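DUF305 domain-containing protein (Deinococcus radiodurans R1, PDB 3BT5) is of unknown function but folds as a bundle of long helices, probably related to the ferritin-like proteins. Local coordinates at residues E13-F16 / V17-L21; Q57-Q60 / M61-M64; S77-H80 / A81-G85; V142-Q145 / R146-R150. All coordinates share one frame; numbering follows the deposited sequence. Where two conformers were deposited one is given.

Contact 1. Residues E13-F16 / V17-L21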
# COMPACT_ATOMS: atom_id res chain seq x y z
N GLU A 13 -10.41 14.75 4.64
CA GLU A 13 -9.21 14.27 5.32
C GLU A 13 -9.46 12.97 6.06
O GLU A 13 -8.63 12.04 6.04
CB GLU A 13 -8.69 15.33 6.30
CG GLU A 13 -8.10 16.53 5.59
CD GLU A 13 -7.79 17.69 6.52
OE1 GLU A 13 -8.51 17.92 7.52
OE2 GLU A 13 -6.81 18.39 6.23
N VAL A 14 -10.59 12.88 6.75
CA VAL A 14 -10.93 11.66 7.47
C VAL A 14 -11.04 10.48 6.48
O VAL A 14 -10.45 9.41 6.70
CB VAL A 14 -12.25 11.83 8.24
CG1 VAL A 14 -12.71 10.48 8.85
CG2 VAL A 14 -12.06 12.88 9.34
N GLN A 15 -11.76 10.68 5.38
CA GLN A 15 -11.90 9.59 4.42
C GLN A 15 -10.55 9.19 3.82
O GLN A 15 -10.28 8.00 3.60
CB GLN A 15 -12.86 9.99 3.30
CG GLN A 15 -12.86 8.93 2.17
CD GLN A 15 -13.68 9.34 0.95
OE1 GLN A 15 -13.24 10.12 0.12
NE2 GLN A 15 -14.89 8.82 0.87
N PHE A 16 -9.71 10.17 3.53
CA PHE A 16 -8.39 9.90 2.96
C PHE A 16 -7.60 8.97 3.89
O PHE A 16 -7.05 7.95 3.46
CB PHE A 16 -7.61 11.21 2.75
CG PHE A 16 -6.18 10.99 2.41
CD1 PHE A 16 -5.83 10.46 1.16
CD2 PHE A 16 -5.19 11.27 3.33
CE1 PHE A 16 -4.49 10.21 0.86
CE2 PHE A 16 -3.86 11.03 3.05
CZ PHE A 16 -3.51 10.52 1.80
N VAL A 17 -7.54 9.31 5.17
CA VAL A 17 -6.79 8.49 6.11
C VAL A 17 -7.44 7.11 6.28
O VAL A 17 -6.74 6.08 6.31
CB VAL A 17 -6.58 9.23 7.45
CG1 VAL A 17 -5.86 8.34 8.48
CG2 VAL A 17 -5.75 10.50 7.19
N GLN A 18 -8.77 7.07 6.38
CA GLN A 18 -9.43 5.77 6.51
C GLN A 18 -9.12 4.88 5.30
O GLN A 18 -8.81 3.68 5.44
CB GLN A 18 -10.94 5.95 6.62
CG GLN A 18 -11.38 6.52 7.96
CD GLN A 18 -12.86 6.89 7.96
OE1 GLN A 18 -13.43 7.25 6.91
NE2 GLN A 18 -13.49 6.84 9.13
N HIS A 19 -9.23 5.45 4.11
CA HIS A 19 -8.97 4.66 2.91
C HIS A 19 -7.52 4.26 2.79
O HIS A 19 -7.21 3.11 2.40
CB HIS A 19 -9.35 5.43 1.68
CG HIS A 19 -10.83 5.46 1.42
ND1 HIS A 19 -11.39 6.26 0.45
CD2 HIS A 19 -11.84 4.78 1.99
CE1 HIS A 19 -12.70 6.07 0.43
NE2 HIS A 19 -13.01 5.18 1.36
N MET A 20 -6.60 5.17 3.11
CA MET A 20 -5.18 4.83 2.97
C MET A 20 -4.76 3.77 3.97
O MET A 20 -3.89 2.95 3.69
CB MET A 20 -4.31 6.08 3.11
CG MET A 20 -2.90 5.86 2.70
SD MET A 20 -2.67 5.35 0.97
CE MET A 20 -3.26 6.83 0.14
N LEU A 21 -5.40 3.75 5.15
CA LEU A 21 -5.04 2.74 6.14
C LEU A 21 -5.38 1.36 5.58
O LEU A 21 -4.59 0.41 5.70
CB LEU A 21 -5.75 3.04 7.46
CG LEU A 21 -5.51 2.05 8.60
CD1 LEU A 21 -4.04 1.92 8.93
CD2 LEU A 21 -6.29 2.54 9.83

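Contact 2. Residues Q57-Q60 / M61-M64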
# COMPACT_ATOMS: atom_id res chain seq x y z
N GLN A 57 3.79 3.75 8.34
CA GLN A 57 2.78 4.72 7.98
C GLN A 57 1.39 4.35 8.52
O GLN A 57 0.61 5.23 8.90
CB GLN A 57 2.77 4.91 6.47
CG GLN A 57 4.01 5.73 6.06
CD GLN A 57 4.28 5.80 4.58
OE1 GLN A 57 3.50 5.30 3.77
NE2 GLN A 57 5.39 6.45 4.22
N MET A 58 1.08 3.05 8.61
CA MET A 58 -0.17 2.63 9.21
C MET A 58 -0.23 3.07 10.66
O MET A 58 -1.29 3.50 11.12
CB MET A 58 -0.34 1.11 9.12
CG MET A 58 -0.53 0.68 7.67
SD MET A 58 -0.53 -1.15 7.52
CE MET A 58 -2.13 -1.52 8.23
N ARG A 59 0.87 2.93 11.41
CA ARG A 59 0.82 3.35 12.81
C ARG A 59 0.48 4.84 12.92
O ARG A 59 -0.24 5.27 13.86
CB ARG A 59 2.16 3.06 13.49
CG ARG A 59 2.40 1.55 13.69
CD ARG A 59 3.55 1.26 14.66
NE ARG A 59 4.80 1.89 14.27
CZ ARG A 59 5.67 1.38 13.39
NH1 ARG A 59 5.42 0.22 12.78
NH2 ARG A 59 6.81 2.03 13.13
N GLN A 60 1.04 5.65 12.02
CA GLN A 60 0.75 7.09 12.01
C GLN A 60 -0.71 7.35 11.68
O GLN A 60 -1.34 8.24 12.27
CB GLN A 60 1.61 7.80 10.95
CG GLN A 60 3.11 7.81 11.21
CD GLN A 60 3.84 8.62 10.16
OE1 GLN A 60 3.50 9.79 9.91
NE2 GLN A 60 4.84 8.01 9.54
N MET A 61 -1.25 6.62 10.72
CA MET A 61 -2.65 6.78 10.35
C MET A 61 -3.60 6.36 11.46
O MET A 61 -4.62 7.02 11.72
CB MET A 61 -2.93 5.97 9.10
CG MET A 61 -2.19 6.55 7.91
SD MET A 61 -2.69 5.85 6.35
CE MET A 61 -1.40 4.70 6.12
N GLU A 62 -3.27 5.24 12.12
CA GLU A 62 -4.07 4.78 13.26
C GLU A 62 -4.09 5.86 14.35
O GLU A 62 -5.14 6.14 14.94
CB GLU A 62 -3.47 3.47 13.80
CG GLU A 62 -3.82 2.29 12.88
CD GLU A 62 -2.93 1.06 13.04
OE1 GLU A 62 -1.82 1.12 13.65
OE2 GLU A 62 -3.33 -0.00 12.53
N ALA A 63 -2.93 6.44 14.62
CA ALA A 63 -2.85 7.46 15.67
C ALA A 63 -3.71 8.67 15.30
O ALA A 63 -4.40 9.24 16.13
CB ALA A 63 -1.42 7.88 15.89
N MET A 64 -3.67 9.05 14.03
CA MET A 64 -4.47 10.17 13.55
C MET A 64 -5.96 9.92 13.76
O MET A 64 -6.68 10.79 14.25
CB MET A 64 -4.22 10.36 12.07
CG MET A 64 -3.73 11.72 11.77
SD MET A 64 -3.24 11.93 10.05
CE MET A 64 -1.52 12.37 10.27

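Contact 3. Residues S77-H80 / A81-G85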
# COMPACT_ATOMS: atom_id res chain seq x y z
N SER A 77 -15.38 -1.25 -1.32
CA SER A 77 -15.99 -2.22 -2.27
C SER A 77 -15.00 -2.77 -3.26
O SER A 77 -14.04 -2.10 -3.60
CB SER A 77 -17.07 -1.53 -3.10
OG SER A 77 -16.56 -0.67 -4.12
N PRO A 78 -15.24 -4.01 -3.75
CA PRO A 78 -14.30 -4.56 -4.74
C PRO A 78 -14.02 -3.66 -5.95
O PRO A 78 -12.86 -3.50 -6.33
CB PRO A 78 -14.96 -5.90 -5.16
CG PRO A 78 -15.67 -6.32 -3.90
CD PRO A 78 -16.27 -5.00 -3.38
N GLU A 79 -15.07 -3.05 -6.54
CA GLU A 79 -14.82 -2.22 -7.72
C GLU A 79 -13.98 -0.99 -7.36
O GLU A 79 -13.06 -0.58 -8.10
CB GLU A 79 -16.14 -1.72 -8.31
CG GLU A 79 -15.99 -0.87 -9.57
CD GLU A 79 -17.25 -0.06 -9.93
OE1 GLU A 79 -18.14 0.12 -9.07
OE2 GLU A 79 -17.34 0.40 -11.09
N HIS A 80 -14.29 -0.38 -6.24
CA HIS A 80 -13.55 0.80 -5.85
C HIS A 80 -12.15 0.46 -5.40
O HIS A 80 -11.22 1.21 -5.71
CB HIS A 80 -14.36 1.58 -4.85
CG HIS A 80 -15.54 2.26 -5.48
ND1 HIS A 80 -16.75 2.43 -4.83
CD2 HIS A 80 -15.72 2.75 -6.73
CE1 HIS A 80 -17.60 3.04 -5.64
NE2 HIS A 80 -17.00 3.25 -6.80
N ALA A 81 -11.97 -0.68 -4.74
CA ALA A 81 -10.62 -1.17 -4.43
C ALA A 81 -9.80 -1.33 -5.71
O ALA A 81 -8.62 -0.91 -5.78
CB ALA A 81 -10.70 -2.49 -3.65
N ARG A 82 -10.41 -1.91 -6.73
CA ARG A 82 -9.70 -2.07 -8.00
C ARG A 82 -9.28 -0.72 -8.57
O ARG A 82 -8.15 -0.57 -9.07
CB ARG A 82 -10.56 -2.81 -9.02
CG ARG A 82 -9.89 -3.00 -10.37
CD ARG A 82 -10.55 -4.11 -11.17
NE ARG A 82 -10.52 -3.84 -12.60
CZ ARG A 82 -9.48 -4.04 -13.40
NH1 ARG A 82 -8.34 -4.54 -12.91
NH2 ARG A 82 -9.57 -3.74 -14.69
N MET A 83 -10.16 0.28 -8.51
CA MET A 83 -9.78 1.61 -9.00
C MET A 83 -8.63 2.22 -8.21
O MET A 83 -7.82 2.96 -8.76
CB MET A 83 -10.96 2.54 -8.95
CG MET A 83 -11.96 2.14 -9.94
SD MET A 83 -13.31 3.25 -9.98
CE MET A 83 -14.26 2.49 -11.29
N MET A 84 -8.60 1.94 -6.92
CA MET A 84 -7.52 2.37 -6.08
C MET A 84 -6.22 1.62 -6.36
O MET A 84 -5.21 1.94 -5.73
CB MET A 84 -7.88 2.22 -4.60
CG MET A 84 -9.05 3.09 -4.13
SD MET A 84 -9.42 2.62 -2.44
CE MET A 84 -10.77 3.70 -2.01
N GLY A 85 -6.21 0.70 -7.31
CA GLY A 85 -5.00 -0.08 -7.60
C GLY A 85 -4.79 -1.26 -6.67
O GLY A 85 -3.76 -1.94 -6.80

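Contact 4. Residues V142-Q145 / R146-R150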
# COMPACT_ATOMS: atom_id res chain seq x y z
N VAL A 142 3.85 9.73 -0.63
CA VAL A 142 4.21 9.86 -2.03
C VAL A 142 5.69 9.52 -2.22
O VAL A 142 6.06 8.76 -3.11
CB VAL A 142 3.86 11.27 -2.61
CG1 VAL A 142 4.47 11.48 -4.02
CG2 VAL A 142 2.36 11.48 -2.67
N VAL A 143 6.54 10.07 -1.36
CA VAL A 143 7.98 9.83 -1.49
C VAL A 143 8.30 8.34 -1.36
O VAL A 143 9.05 7.76 -2.15
CB VAL A 143 8.74 10.67 -0.41
CG1 VAL A 143 10.19 10.21 -0.26
CG2 VAL A 143 8.73 12.12 -0.80
N THR A 144 7.74 7.71 -0.33
CA THR A 144 8.03 6.32 -0.05
C THR A 144 7.50 5.43 -1.17
O THR A 144 8.20 4.49 -1.63
CB THR A 144 7.45 5.93 1.32
OG1 THR A 144 8.12 6.71 2.33
CG2 THR A 144 7.68 4.45 1.59
N GLN A 145 6.29 5.71 -1.65
CA GLN A 145 5.69 4.86 -2.69
C GLN A 145 6.54 4.97 -3.95
O GLN A 145 6.76 3.96 -4.62
CB GLN A 145 4.28 5.35 -3.12
CG GLN A 145 3.18 5.39 -2.14
CD GLN A 145 3.14 4.16 -1.38
OE1 GLN A 145 3.64 4.11 -0.26
NE2 GLN A 145 2.56 3.10 -1.97
N ARG A 146 6.95 6.19 -4.29
CA ARG A 146 7.70 6.38 -5.51
C ARG A 146 9.08 5.71 -5.43
O ARG A 146 9.53 5.15 -6.42
CB ARG A 146 7.80 7.88 -5.87
CG ARG A 146 6.50 8.46 -6.43
CD ARG A 146 6.60 9.96 -6.76
NE ARG A 146 5.45 10.42 -7.55
CZ ARG A 146 5.10 11.70 -7.71
NH1 ARG A 146 5.79 12.65 -7.10
NH2 ARG A 146 4.04 12.02 -8.44
N GLY A 147 9.72 5.76 -4.27
CA GLY A 147 10.99 5.05 -4.10
C GLY A 147 10.79 3.55 -4.31
O GLY A 147 11.56 2.90 -5.01
N GLU A 148 9.75 3.00 -3.68
CA GLU A 148 9.52 1.56 -3.78
C GLU A 148 9.14 1.13 -5.20
O GLU A 148 9.55 0.06 -5.66
CB GLU A 148 8.49 1.11 -2.75
CG GLU A 148 9.07 1.24 -1.33
CD GLU A 148 8.11 0.87 -0.21
OE1 GLU A 148 6.89 0.65 -0.45
OE2 GLU A 148 8.60 0.80 0.94
N ILE A 149 8.33 1.94 -5.89
CA ILE A 149 8.02 1.64 -7.28
C ILE A 149 9.30 1.54 -8.10
O ILE A 149 9.48 0.61 -8.89
CB ILE A 149 7.10 2.73 -7.90
CG1 ILE A 149 5.69 2.62 -7.30
CG2 ILE A 149 7.04 2.60 -9.42
CD1 ILE A 149 4.84 3.84 -7.63
N ARG A 150 10.21 2.50 -7.94
CA ARG A 150 11.42 2.48 -8.74
C ARG A 150 12.25 1.21 -8.47
O ARG A 150 12.79 0.55 -9.40
CB ARG A 150 12.25 3.74 -8.49
CG ARG A 150 13.35 3.95 -9.54
CD ARG A 150 12.78 4.45 -10.87
NE ARG A 150 12.28 5.80 -10.72
CZ ARG A 150 13.04 6.89 -10.84
NH1 ARG A 150 14.34 6.78 -11.14
NH2 ARG A 150 12.49 8.08 -10.66

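Contact 1. Residues E13-F16 / V17-L21
Glu13 O accepts from Val17 N, 3.1 Å away, in one of four backbone bonds that run through this turn. The Glu13 carboxylate is held elsewhere, by the backbone N of Thr10 and of Arg131. Val14 lies alongside Gln18, and both side chains point the same way. CG1 of Val14 sits 3.7 Å from Gln18 CD. Gln18 NE2 is hydrogen-bonded to the backbone O of Pro71, in the loop after helix 41-68. Gln15 holds His19 twice. Its O takes His19 N at 2.8 Å, and its CG lies over one face of the imidazole, 3.6 Å from the ring centroid, a CH-pi contact. The Gln15 amide and the ring are nearly parallel, with planes 17° apart. His19 CG is anti to the carbonyl carbon (chi1 -77°), which swings the ring back over Gln15. Without the imidazole, as with an alanine here, Gln15 CG would probably lose the face it rests on and its amide be freer to turn. Phe16 crosses Val17 at about a right angle, with CD2 4.0 Å from Val17 CG2. In one of two Met20 conformers, Met20 CE lies obliquely to the Phe16 ring. Phe16 also packs on Thr122 and Met125, while Val17 faces Leu65 and Trp68. This is the i to i+4 hydrogen-bond pattern of an alpha-helix, with one side set into a helical bundle.

Contact 2. Residues Q57-Q60 / M61-M64
Met61 touches the turn before it mainly through the carbonyl of Gln57. Met61 N donates to Gln57 O at 3.0 Å, and Met61 CG rests 3.2 Å from that same oxygen. CG is anti to the carbonyl carbon (chi1 -67°), so the thioether starts back along the helix toward Gln57. In the conformer given, one of two, CE curls close to the same carbonyl group. Glu62 repeats the pattern one residue on. Its N donates to Met58 O at 2.8 Å. Its side chain then folds back over that carbonyl, with CG 3.3 Å from Met58 O. OE1 continues as far as Arg59 CA, at 3.6 Å. Arg59 NE stays 6.7 Å from Glu62 OE1. The two opposite charges are therefore near each other but not paired. Ala63 N and Met64 N complete the series on Arg59 O and Gln60 O, each at 3.0 Å.

The next shell sets the buried side. Gln57 OE1 is hydrogen-bonded to His24 NE2 on helix 11-37, and its side chain also lies against Ile141 of helix 132-158. Met61 reaches Leu137 of that same helix, and Met64 meets Glu133. Met58 packs on Ala25.

The chemistry is divided by face. Met61, Met64 and the anchored amide of Gln57 look into the bundle, with Met58 at its margin, while Arg59 and Glu62 stay exposed, where their opposite charges would probably attract only weakly at this separation.

Contact 3. Residues S77-H80 / A81-G85
Ser77 O accepts from Ala81 N at 2.8 Å. The side chain of the same residue is used too. Ser77 OG accepts from His80 N at 3.1 Å, which makes Ser77 the N-cap of helix 78-83. Its first torsion, 75°, brings the hydroxyl round to that N-H. Arg82 N and Met83 N then bond to Pro78 O and Glu79 O.

Met83 runs alongside both Glu79 and His80. Its SD meets the edge of the His80 ring, near the ring plane, at 4.1 Å from CD2. This is a sulfur-aromatic contact made at the edge. The Met83 methyl carbon CE lies 3.7 Å from Glu79 OE2. Met84 N donates to His80 O at 3.0 Å, and Met84 CG lies 3.3 Å from that oxygen.

Gly85 then breaks the helix with a positive phi of 83°. Its N bonds back to Arg82 O at 2.9 Å. A beta carbon here would probably crowd the carbonyl O of Met84, as expected where glycine adopts this phi. That O is hydrogen-bonded to His23 NE2, which ties the end of the segment to helix 11-37. A serine N-cap at one end and a Schellman motif at the other define a short surface helix.

Contact 4. Residues V142-Q145 / R146-R150
Val142 and Arg146 lie side by side one turn apart on helix 132-158, a long helix of the bundle. Val142 CG1 is anti to the backbone N (chi1 170°), which points it along the turn toward Arg146. In one of two conformers the arginine runs extended to NE, and its guanidinium lays one face on that methyl. CG1 is then 3.5 Å from NH1. This is an apolar carbon under a flat cation, on a side where both residues also meet Leu123.

Thr144 and Glu148 form the next pair. Thr144 CG2 approaches Glu148 OE2 at 3.8 Å, while its OG1 is hydrogen-bonded to Gln140 O. Glu148 is extended beyond CG, and its CG passes 3.4 Å from Thr144 O. This carries the carboxylate out to two other helices: OE2 bonds to Ser53 OG and OE1 to His115 NE2. Replacing the carboxylate by a methyl, an alanine here, is likely to leave Ser53 and His115 without this partner and cut a polar link among three helices.

Gln145 bends at chi2 (-46°), which turns its amide end off the straight path, and the side chain packs on Val119 and Gln54. The backbone series is regular throughout, with Gly147 N reaching Val143 O at 3.0 Å. Ile149 follows: its N donates to Gln145 O at 2.9 Å, and its CG1 lies 3.2 Å from that same oxygen.

How the contacts relate
Contacts 1, 2 and 4 are short lengths of three long helices, and contact 3 is a short helix lying outside them. Contacts 1 and 2 have centres about 10 Å apart and pack directly, with Leu21 CD1 3.8 Å from Met58 CB and Val17 CG1 3.7 Å from Met61 O. Contact 2 also meets contact 4, where Gln57 NE2 lies 3.3 Å from Thr144 OG1. Contact 3 touches contact 1 through Met84 CE, 3.6 Å from His19 ND1. It stays clear of contact 4, with nearest atoms about 9 Å apart. Contact 2 thus touches both contact 1 and contact 4, which do not touch each other and come no nearer than about 6 Å. No active site or ligand is established here.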